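Local structure of cell wall surface anchor family protein (Streptococcus pneumoniae, 4OQ1) at residues W55-S60 with S82-T87; R71-W76 with L107-S112; Y121-L126 with I139-T144. The protein is an ancillary pilin of the pneumococcal pilus, a cell wall surface anchor family protein that probably helps anchor the pilus to the bacterial cell wall. The protein carries 3 engineered substitutions. All blocks are in the same frame, centred on the assembly; numbering follows the deposited sequence.

How the contacts relate
All three contacts lie in the beta-rich N-terminal part of the chain and reach the same mixed sheet. In each, a buried part (Trp55, Leu57 and Phe84; Leu73 and Tyr109; Tyr121, Ala123 and Ala141) passes into more exposed polar or lysine side chains. Contact 1 pairs strands 50-56 and 85-93 antiparallel, and contact 2 seats the end of helix 66-73 on the neighbouring strand 106-110. Contact 3 instead brings strand 120-129 to the segment leaving strand 137-140, far from it in strand order. Contact 1 combines one hydrogen-bonded backbone pair with contacts on aromatic faces, contact 2 sets a leucine on a tyrosine face beside an arginine that grips a carbonyl, and contact 3 mixes isolated hydrogen bonds with close carbon packing.

Contact 1: residues W55-S60 with S82-T87; sequences WKLDDS and SSFKKT
Trp55 carries its CG anti to the carbonyl carbon (chi1 -69°), and Lys86, bent at chi2 (71°), places its CD over the indole face so presented. The two residues form a non-hydrogen-bonded pair where strands 50-56 and 85-93 run antiparallel as neighbours in the mixed sheet of the N-terminal domain; the chain between them includes helix 66-73. Lys86 CD lies 3.4 Å from the centroid of the Trp55 five-membered ring and approaches Trp55 CE2 to 3.2 Å, a tight CH-pi contact. CE continues over the six-membered ring, and Lys86 NZ lies 4.7 Å from the centroid of the Trp55 six-membered ring as an off-centre cation-pi partner. Both side chains stand on the same face of the sheet, and the lysine methylenes lie over one face of the indole, while elsewhere the tryptophan packs against Trp76 and Leu81.

One residue further on, Lys56 and Lys85 make the hydrogen-bonded pair. The bond from Lys56 N to Lys85 O is short, 2.7 Å, and nearly straight at 174°; the return bond from Lys85 N to Lys56 O is longer, 3.2 Å, and uses a lone pair in the carbonyl plane. Both lysine chains then lead away from the opposite strand.

Beyond this pair Leu57 and Phe84 pack together side by side, with CD2 of the leucine above the middle of the phenyl ring, while Tyr61 meets that ring edge-to-face. Phe84 CB also packs on Trp55 CB at 3.9 Å. At the rim of the phenyl ring, Asp58 OD2 sits 4.1 Å from Phe84 CE1 and close to its plane.

Contact 2: residues R71-W76 with L107-S112; sequences RDLHSW and LYYVRS
Arg111, Leu73 and Tyr109 form most of this contact, in which the chain at the end of helix 66-73 is seated against strand 106-110 of the N-terminal mixed sheet, just where that strand turns a corner. Leu73 and Tyr109 slide past each other in opposite directions. Leu73 CD1 stands over the centre of the Tyr109 ring, 3.7 Å from its centroid and almost on the ring normal, while CB packs beside CZ and the hydroxyl.

Arg111 comes in next to the tyrosine, its chain bent at chi3 (92°), which turns NE off the line of the preceding carbons. Arg111 NH1 and Arg111 NH2 both donate to His74 O, at 3.2 and 3.1 Å, from the same face of the carbonyl plane, NH1 well above it and NH2 only tilted from it. Arg111 NH1 also donates to Tyr109 OH at 2.8 Å, and the phenol oxygen and the carbonyl together fix where the guanidinium end lies. His74 bonds through ND1 to Glu124 OE1; Glu124 OE2 forms a long, weak ion pair with Arg111 NH2. Trp76 meets one face of the guanidinium at a slant: Trp76 CE3, 3.4 Å from Arg111 NE, stands over it near the rim, the planes 57° apart.

Contact 3: residues Y121-L126 with I139-T144; sequences YPAEFL and IVAKKT
Lys143 lays its side chain across the ring of Tyr121. Lys143 CB touches the ring at Tyr121 CZ, 3.6 Å away. With CG anti to the backbone N (chi1 -169°), Lys143 CG sits over the centre of the Tyr121 ring, 4.0 Å from the centroid and close to the normal, in a CH-pi contact. Lys143 CD then passes the rim at Tyr121 CE1, 4.2 Å off, and Lys143 CE reaches Pro122 CD at 4.1 Å before the extended chain carries NZ onward. In the plane of the same phenol, Tyr121 OH donates to Ala141 O over 2.7 Å and in turn accepts from Glu35 N, so two bonds hold the hydroxyl.

The chain leaving strand 137-140 comes up to strand 120-129 although the two stand well apart in the strand order of the mixed sheet, consistent with an IgG-rev fold, and Phe125 CE2 and Ile139 CD1 pack at 4.0 Å between them. Nearer Tyr121, Thr144 N bonds to Pro122 O at 2.8 Å, arriving from above the carbonyl plane. Alongside that bond, the Thr144 methyl CG2 presses on Pro122 CB at 3.3 Å, tighter than usual. A water donates to Lys142 O and weakly accepts from Glu124 N.

Contact 1: residues W55-S60 with S82-T87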
loop_
_atom_site.group_PDB
_atom_site.type_symbol
_atom_site.label_atom_id
_atom_site.label_comp_id
_atom_site.label_asym_id
_atom_site.label_seq_id
_atom_site.Cartn_x
_atom_site.Cartn_y
_atom_site.Cartn_z
ATOM N N TRP A 55 -12.985 0.571 -37.210
ATOM C CA TRP A 55 -12.792 0.589 -38.618
ATOM C C TRP A 55 -13.833 -0.258 -39.226
ATOM O O TRP A 55 -13.954 -1.431 -38.854
ATOM C CB TRP A 55 -11.444 -0.011 -38.951
ATOM C CG TRP A 55 -10.245 0.807 -38.545
ATOM C CD1 TRP A 55 -9.504 1.643 -39.363
ATOM C CD2 TRP A 55 -9.679 0.915 -37.268
ATOM N NE1 TRP A 55 -8.503 2.233 -38.675
ATOM C CE2 TRP A 55 -8.580 1.850 -37.376
ATOM C CE3 TRP A 55 -9.993 0.389 -36.033
ATOM C CZ2 TRP A 55 -7.777 2.154 -36.315
ATOM C CZ3 TRP A 55 -9.206 0.697 -34.936
ATOM C CH2 TRP A 55 -8.105 1.584 -35.090
ATOM N N LYS A 56 -14.498 0.237 -40.246
ATOM C CA LYS A 56 -15.528 -0.552 -40.964
ATOM C C LYS A 56 -14.885 -1.201 -42.176
ATOM O O LYS A 56 -14.259 -0.512 -43.017
ATOM C CB LYS A 56 -16.676 0.384 -41.397
ATOM C CG LYS A 56 -17.857 -0.324 -42.126
ATOM C CD LYS A 56 -18.944 0.677 -42.646
ATOM C CE LYS A 56 -20.176 -0.060 -43.144
ATOM N NZ LYS A 56 -19.917 -1.105 -44.170
ATOM N N LEU A 57 -14.922 -2.523 -42.206
ATOM C CA LEU A 57 -14.190 -3.286 -43.197
ATOM C C LEU A 57 -14.967 -3.325 -44.524
ATOM O O LEU A 57 -16.138 -3.267 -44.509
ATOM C CB LEU A 57 -13.864 -4.733 -42.727
ATOM C CG LEU A 57 -13.221 -5.053 -41.381
ATOM C CD1 LEU A 57 -12.847 -6.552 -41.157
ATOM C CD2 LEU A 57 -11.983 -4.278 -41.211
ATOM N N ASP A 58 -14.244 -3.354 -45.653
ATOM C CA ASP A 58 -14.819 -3.494 -46.991
ATOM C C ASP A 58 -15.276 -4.910 -47.237
ATOM O O ASP A 58 -14.970 -5.799 -46.505
ATOM C CB ASP A 58 -13.796 -3.094 -48.055
ATOM C CG ASP A 58 -12.563 -4.023 -48.122
ATOM O OD1 ASP A 58 -12.690 -5.247 -48.221
ATOM O OD2 ASP A 58 -11.405 -3.543 -48.107
ATOM N N ASP A 59 -15.946 -5.134 -48.341
ATOM C CA ASP A 59 -16.515 -6.446 -48.643
ATOM C C ASP A 59 -15.552 -7.556 -48.928
ATOM O O ASP A 59 -15.909 -8.707 -48.904
ATOM C CB ASP A 59 -17.437 -6.308 -49.819
ATOM C CG ASP A 59 -18.544 -5.362 -49.537
ATOM O OD1 ASP A 59 -18.982 -5.290 -48.354
ATOM O OD2 ASP A 59 -18.922 -4.692 -50.504
ATOM N N SER A 60 -14.307 -7.258 -49.196
ATOM C CA SER A 60 -13.361 -8.389 -49.257
ATOM C C SER A 60 -13.173 -9.147 -47.921
ATOM O O SER A 60 -12.463 -10.192 -47.888
ATOM C CB SER A 60 -12.014 -7.914 -49.735
ATOM O OG SER A 60 -11.412 -7.142 -48.724
ATOM N N SER A 82 -5.747 1.080 -44.387
ATOM C CA SER A 82 -5.958 2.282 -45.197
ATOM C C SER A 82 -7.170 2.140 -46.098
ATOM O O SER A 82 -7.770 3.128 -46.492
ATOM C CB SER A 82 -4.667 2.686 -45.948
ATOM O OG SER A 82 -4.122 1.565 -46.639
ATOM N N SER A 83 -7.594 0.914 -46.363
ATOM C CA SER A 83 -8.777 0.790 -47.165
ATOM C C SER A 83 -10.069 0.930 -46.342
ATOM O O SER A 83 -11.116 0.902 -46.933
ATOM C CB SER A 83 -8.778 -0.519 -47.954
ATOM O OG SER A 83 -9.057 -1.620 -47.140
ATOM N N PHE A 84 -10.018 1.008 -45.004
ATOM C CA PHE A 84 -11.230 0.859 -44.199
ATOM C C PHE A 84 -11.697 2.250 -43.879
ATOM O O PHE A 84 -10.924 3.177 -43.925
ATOM C CB PHE A 84 -10.980 0.097 -42.872
ATOM C CG PHE A 84 -10.327 -1.244 -43.046
ATOM C CD1 PHE A 84 -10.583 -1.993 -44.159
ATOM C CD2 PHE A 84 -9.532 -1.740 -42.073
ATOM C CE1 PHE A 84 -9.946 -3.202 -44.330
ATOM C CE2 PHE A 84 -8.923 -3.009 -42.214
ATOM C CZ PHE A 84 -9.094 -3.672 -43.379
ATOM N N LYS A 85 -12.971 2.364 -43.533
ATOM C CA LYS A 85 -13.561 3.603 -43.125
ATOM C C LYS A 85 -13.420 3.683 -41.598
ATOM O O LYS A 85 -13.981 2.856 -40.903
ATOM C CB LYS A 85 -15.049 3.660 -43.520
ATOM C CG LYS A 85 -15.821 4.879 -43.013
ATOM C CD LYS A 85 -17.375 4.741 -43.003
ATOM C CE LYS A 85 -18.045 6.138 -42.889
ATOM N NZ LYS A 85 -19.541 6.132 -42.877
ATOM N N LYS A 86 -12.675 4.681 -41.120
ATOM C CA LYS A 86 -12.487 4.899 -39.715
ATOM C C LYS A 86 -13.655 5.658 -39.201
ATOM O O LYS A 86 -13.991 6.729 -39.733
ATOM C CB LYS A 86 -11.226 5.699 -39.465
ATOM C CG LYS A 86 -10.881 5.849 -37.994
ATOM C CD LYS A 86 -10.391 4.544 -37.347
ATOM C CE LYS A 86 -10.343 4.692 -35.824
ATOM N NZ LYS A 86 -9.549 5.902 -35.412
ATOM N N THR A 87 -14.358 5.130 -38.224
ATOM C CA THR A 87 -15.471 5.920 -37.670
ATOM C C THR A 87 -15.535 5.775 -36.149
ATOM O O THR A 87 -14.574 5.218 -35.558
ATOM C CB THR A 87 -16.785 5.636 -38.399
ATOM O OG1 THR A 87 -17.762 6.600 -38.029
ATOM C CG2 THR A 87 -17.319 4.242 -38.155
#

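Contact 2: residues R71-W76 with L107-S112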
loop_
_atom_site.group_PDB
_atom_site.type_symbol
_atom_site.label_atom_id
_atom_site.label_comp_id
_atom_site.label_asym_id
_atom_site.label_seq_id
_atom_site.Cartn_x
_atom_site.Cartn_y
_atom_site.Cartn_z
ATOM N N ARG A 71 -5.886 -11.759 -36.142
ATOM C CA ARG A 71 -4.435 -11.965 -36.242
ATOM C C ARG A 71 -3.698 -11.135 -37.269
ATOM O O ARG A 71 -2.550 -10.701 -37.040
ATOM C CB ARG A 71 -4.175 -13.463 -36.554
ATOM C CG ARG A 71 -2.688 -13.818 -36.622
ATOM C CD ARG A 71 -2.471 -15.121 -37.353
ATOM N NE ARG A 71 -3.422 -16.112 -36.880
ATOM C CZ ARG A 71 -3.659 -17.259 -37.500
ATOM N NH1 ARG A 71 -2.996 -17.561 -38.624
ATOM N NH2 ARG A 71 -4.558 -18.107 -36.985
ATOM N N ASP A 72 -4.266 -10.940 -38.427
ATOM C CA ASP A 72 -3.532 -10.244 -39.470
ATOM C C ASP A 72 -3.500 -8.730 -39.241
ATOM O O ASP A 72 -2.587 -8.041 -39.690
ATOM C CB ASP A 72 -4.037 -10.533 -40.880
ATOM C CG ASP A 72 -3.801 -12.028 -41.304
ATOM O OD1 ASP A 72 -2.939 -12.724 -40.713
ATOM O OD2 ASP A 72 -4.506 -12.470 -42.201
ATOM N N LEU A 73 -4.465 -8.213 -38.504
ATOM C CA LEU A 73 -4.352 -6.823 -38.121
ATOM C C LEU A 73 -3.645 -6.483 -36.786
ATOM O O LEU A 73 -3.457 -5.316 -36.488
ATOM C CB LEU A 73 -5.752 -6.261 -38.093
ATOM C CG LEU A 73 -6.463 -6.335 -39.418
ATOM C CD1 LEU A 73 -7.896 -5.951 -39.141
ATOM C CD2 LEU A 73 -5.814 -5.492 -40.457
ATOM N N HIS A 74 -3.237 -7.487 -35.979
ATOM C CA HIS A 74 -2.728 -7.343 -34.640
ATOM C C HIS A 74 -1.493 -6.363 -34.534
ATOM O O HIS A 74 -1.451 -5.461 -33.696
ATOM C CB HIS A 74 -2.346 -8.740 -34.084
ATOM C CG HIS A 74 -1.719 -8.678 -32.723
ATOM N ND1 HIS A 74 -2.277 -7.986 -31.665
ATOM C CD2 HIS A 74 -0.513 -9.141 -32.275
ATOM C CE1 HIS A 74 -1.467 -8.047 -30.617
ATOM N NE2 HIS A 74 -0.383 -8.729 -30.967
ATOM N N SER A 75 -0.553 -6.581 -35.411
ATOM C CA SER A 75 0.716 -5.790 -35.396
ATOM C C SER A 75 0.375 -4.480 -36.117
ATOM O O SER A 75 0.111 -4.454 -37.313
ATOM C CB SER A 75 1.796 -6.515 -36.161
ATOM O OG SER A 75 3.088 -5.901 -35.886
ATOM N N TRP A 76 0.268 -3.420 -35.343
ATOM C CA TRP A 76 -0.173 -2.173 -35.902
ATOM C C TRP A 76 0.571 -1.794 -37.211
ATOM O O TRP A 76 1.788 -1.810 -37.261
ATOM C CB TRP A 76 0.115 -1.081 -34.891
ATOM C CG TRP A 76 -0.215 0.251 -35.382
ATOM C CD1 TRP A 76 0.681 1.272 -35.740
ATOM C CD2 TRP A 76 -1.517 0.798 -35.506
ATOM N NE1 TRP A 76 -0.037 2.386 -36.151
ATOM C CE2 TRP A 76 -1.380 2.122 -36.017
ATOM C CE3 TRP A 76 -2.823 0.267 -35.327
ATOM C CZ2 TRP A 76 -2.498 2.947 -36.276
ATOM C CZ3 TRP A 76 -3.913 1.081 -35.571
ATOM C CH2 TRP A 76 -3.739 2.430 -36.014
ATOM N N LEU A 107 -19.251 -4.727 -40.914
ATOM C CA LEU A 107 -18.337 -5.603 -40.227
ATOM C C LEU A 107 -17.222 -4.674 -39.727
ATOM O O LEU A 107 -16.674 -3.923 -40.467
ATOM C CB LEU A 107 -17.811 -6.657 -41.170
ATOM C CG LEU A 107 -16.721 -7.591 -40.657
ATOM C CD1 LEU A 107 -17.177 -8.404 -39.475
ATOM C CD2 LEU A 107 -16.233 -8.493 -41.781
ATOM N N TYR A 108 -17.024 -4.686 -38.430
ATOM C CA TYR A 108 -16.302 -3.635 -37.733
ATOM C C TYR A 108 -15.124 -4.228 -36.951
ATOM O O TYR A 108 -15.231 -5.291 -36.417
ATOM C CB TYR A 108 -17.229 -2.960 -36.835
ATOM C CG TYR A 108 -18.297 -2.168 -37.521
ATOM C CD1 TYR A 108 -18.070 -0.902 -37.992
ATOM C CD2 TYR A 108 -19.623 -2.661 -37.518
ATOM C CE1 TYR A 108 -19.085 -0.163 -38.594
ATOM C CE2 TYR A 108 -20.668 -1.931 -38.070
ATOM C CZ TYR A 108 -20.402 -0.688 -38.623
ATOM O OH TYR A 108 -21.427 0.024 -39.157
ATOM N N TYR A 109 -13.956 -3.564 -36.986
ATOM C CA TYR A 109 -12.819 -3.987 -36.220
ATOM C C TYR A 109 -12.612 -2.979 -35.093
ATOM O O TYR A 109 -12.680 -1.753 -35.316
ATOM C CB TYR A 109 -11.562 -3.929 -37.147
ATOM C CG TYR A 109 -10.264 -4.158 -36.499
ATOM C CD1 TYR A 109 -9.996 -5.348 -35.804
ATOM C CD2 TYR A 109 -9.213 -3.286 -36.707
ATOM C CE1 TYR A 109 -8.734 -5.566 -35.202
ATOM C CE2 TYR A 109 -7.994 -3.470 -36.093
ATOM C CZ TYR A 109 -7.708 -4.638 -35.395
ATOM O OH TYR A 109 -6.463 -4.924 -34.854
ATOM N N VAL A 110 -12.317 -3.490 -33.901
ATOM C CA VAL A 110 -12.037 -2.660 -32.673
ATOM C C VAL A 110 -10.639 -3.032 -32.163
ATOM O O VAL A 110 -10.239 -4.200 -32.227
ATOM C CB VAL A 110 -13.052 -2.950 -31.572
ATOM C CG1 VAL A 110 -12.779 -2.207 -30.260
ATOM C CG2 VAL A 110 -14.449 -2.672 -32.090
ATOM N N ARG A 111 -9.892 -2.017 -31.777
ATOM C CA ARG A 111 -8.615 -2.165 -31.122
ATOM C C ARG A 111 -8.552 -1.753 -29.656
ATOM O O ARG A 111 -7.684 -2.217 -28.905
ATOM C CB ARG A 111 -7.617 -1.330 -31.879
ATOM C CG ARG A 111 -6.895 -2.152 -32.946
ATOM C CD ARG A 111 -5.756 -1.420 -33.645
ATOM N NE ARG A 111 -4.474 -1.642 -32.996
ATOM C CZ ARG A 111 -3.700 -2.689 -33.218
ATOM N NH1 ARG A 111 -4.096 -3.634 -34.062
ATOM N NH2 ARG A 111 -2.513 -2.774 -32.632
ATOM N N SER A 112 -9.441 -0.858 -29.251
ATOM C CA SER A 112 -9.537 -0.354 -27.901
ATOM C C SER A 112 -10.982 -0.077 -27.511
ATOM O O SER A 112 -11.695 0.548 -28.285
ATOM C CB SER A 112 -8.842 1.047 -27.908
ATOM O OG SER A 112 -8.763 1.587 -26.603
#

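Contact 3: residues Y121-L126 with I139-T144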
loop_
_atom_site.group_PDB
_atom_site.type_symbol
_atom_site.label_atom_id
_atom_site.label_comp_id
_atom_site.label_asym_id
_atom_site.label_seq_id
_atom_site.Cartn_x
_atom_site.Cartn_y
_atom_site.Cartn_z
ATOM N N TYR A 121 -8.320 -0.057 -21.694
ATOM C CA TYR A 121 -8.892 -1.391 -21.896
ATOM C C TYR A 121 -8.797 -1.722 -23.369
ATOM O O TYR A 121 -9.791 -1.617 -24.125
ATOM C CB TYR A 121 -10.278 -1.454 -21.405
ATOM C CG TYR A 121 -10.752 -2.857 -21.253
ATOM C CD1 TYR A 121 -10.916 -3.413 -19.964
ATOM C CD2 TYR A 121 -11.018 -3.655 -22.335
ATOM C CE1 TYR A 121 -11.302 -4.725 -19.814
ATOM C CE2 TYR A 121 -11.432 -4.960 -22.210
ATOM C CZ TYR A 121 -11.574 -5.503 -20.946
ATOM O OH TYR A 121 -12.035 -6.831 -20.804
ATOM N N PRO A 122 -7.606 -2.136 -23.785
ATOM C CA PRO A 122 -7.356 -2.622 -25.129
ATOM C C PRO A 122 -8.014 -3.940 -25.363
ATOM O O PRO A 122 -8.033 -4.792 -24.507
ATOM C CB PRO A 122 -5.846 -2.706 -25.206
ATOM C CG PRO A 122 -5.403 -2.770 -23.805
ATOM C CD PRO A 122 -6.393 -2.123 -22.956
ATOM N N ALA A 123 -8.490 -4.111 -26.588
ATOM C CA ALA A 123 -9.254 -5.247 -26.987
ATOM C C ALA A 123 -9.370 -5.296 -28.541
ATOM O O ALA A 123 -9.887 -4.403 -29.156
ATOM C CB ALA A 123 -10.622 -5.181 -26.354
ATOM N N GLU A 124 -8.950 -6.387 -29.122
ATOM C CA GLU A 124 -8.966 -6.569 -30.515
ATOM C C GLU A 124 -9.937 -7.598 -30.937
ATOM O O GLU A 124 -9.709 -8.790 -30.650
ATOM C CB GLU A 124 -7.622 -6.964 -30.962
ATOM C CG GLU A 124 -6.629 -5.798 -30.685
ATOM C CD GLU A 124 -5.152 -6.152 -31.018
ATOM O OE1 GLU A 124 -4.887 -7.215 -31.594
ATOM O OE2 GLU A 124 -4.285 -5.316 -30.690
ATOM N N PHE A 125 -10.997 -7.146 -31.623
ATOM C CA PHE A 125 -11.992 -8.094 -32.084
ATOM C C PHE A 125 -12.763 -7.538 -33.268
ATOM O O PHE A 125 -12.702 -6.310 -33.585
ATOM C CB PHE A 125 -12.954 -8.480 -30.951
ATOM C CG PHE A 125 -13.657 -7.313 -30.319
ATOM C CD1 PHE A 125 -13.064 -6.500 -29.354
ATOM C CD2 PHE A 125 -14.943 -6.995 -30.712
ATOM C CE1 PHE A 125 -13.745 -5.417 -28.853
ATOM C CE2 PHE A 125 -15.616 -5.935 -30.184
ATOM C CZ PHE A 125 -15.042 -5.169 -29.223
ATOM N N LEU A 126 -13.607 -8.389 -33.834
ATOM C CA LEU A 126 -14.502 -7.920 -34.856
ATOM C C LEU A 126 -15.877 -8.130 -34.318
ATOM O O LEU A 126 -16.096 -9.027 -33.523
ATOM C CB LEU A 126 -14.411 -8.812 -36.113
ATOM C CG LEU A 126 -13.169 -8.955 -36.964
ATOM C CD1 LEU A 126 -13.483 -9.694 -38.245
ATOM C CD2 LEU A 126 -12.658 -7.601 -37.280
ATOM N N ILE A 139 -21.098 -8.852 -26.731
ATOM C CA ILE A 139 -19.738 -9.356 -26.780
ATOM C C ILE A 139 -19.014 -9.185 -25.431
ATOM O O ILE A 139 -18.977 -8.105 -24.868
ATOM C CB ILE A 139 -18.928 -8.597 -27.816
ATOM C CG1 ILE A 139 -19.451 -9.018 -29.187
ATOM C CG2 ILE A 139 -17.424 -8.843 -27.677
ATOM C CD1 ILE A 139 -18.814 -8.364 -30.333
ATOM N N VAL A 140 -18.386 -10.265 -24.991
ATOM C CA VAL A 140 -17.606 -10.278 -23.766
ATOM C C VAL A 140 -16.139 -10.045 -24.203
ATOM O O VAL A 140 -15.498 -10.959 -24.722
ATOM C CB VAL A 140 -17.751 -11.612 -22.987
ATOM C CG1 VAL A 140 -17.074 -11.515 -21.635
ATOM C CG2 VAL A 140 -19.192 -12.066 -22.793
ATOM N N ALA A 141 -15.613 -8.839 -24.013
ATOM C CA ALA A 141 -14.347 -8.467 -24.684
ATOM C C ALA A 141 -13.124 -8.857 -23.847
ATOM O O ALA A 141 -13.075 -8.517 -22.657
ATOM C CB ALA A 141 -14.325 -6.964 -24.854
ATOM N N LYS A 142 -12.128 -9.553 -24.439
ATOM C CA LYS A 142 -10.995 -10.008 -23.715
ATOM C C LYS A 142 -10.055 -8.854 -23.737
ATOM O O LYS A 142 -9.894 -8.209 -24.749
ATOM C CB LYS A 142 -10.323 -11.202 -24.375
ATOM C CG LYS A 142 -8.985 -11.556 -23.738
ATOM C CD LYS A 142 -8.710 -13.016 -24.039
ATOM C CE LYS A 142 -7.674 -13.577 -23.050
ATOM N NZ LYS A 142 -6.420 -12.930 -23.365
ATOM N N LYS A 143 -9.492 -8.562 -22.581
ATOM C CA LYS A 143 -8.496 -7.470 -22.497
ATOM C C LYS A 143 -7.183 -7.967 -23.105
ATOM O O LYS A 143 -6.711 -9.044 -22.839
ATOM C CB LYS A 143 -8.318 -6.994 -21.027
ATOM C CG LYS A 143 -7.503 -5.705 -20.889
ATOM C CD LYS A 143 -7.194 -5.401 -19.410
ATOM C CE LYS A 143 -6.443 -4.076 -19.341
ATOM N NZ LYS A 143 -6.413 -3.576 -17.947
ATOM N N THR A 144 -6.571 -7.099 -23.871
ATOM C CA THR A 144 -5.282 -7.334 -24.457
ATOM C C THR A 144 -4.152 -6.426 -23.839
ATOM O O THR A 144 -4.399 -5.575 -23.052
ATOM C CB THR A 144 -5.374 -7.169 -25.994
ATOM O OG1 THR A 144 -4.123 -7.452 -26.560
ATOM C CG2 THR A 144 -5.709 -5.837 -26.322
HETATM O O HOH W 1 -9.725 -8.758 -27.260
#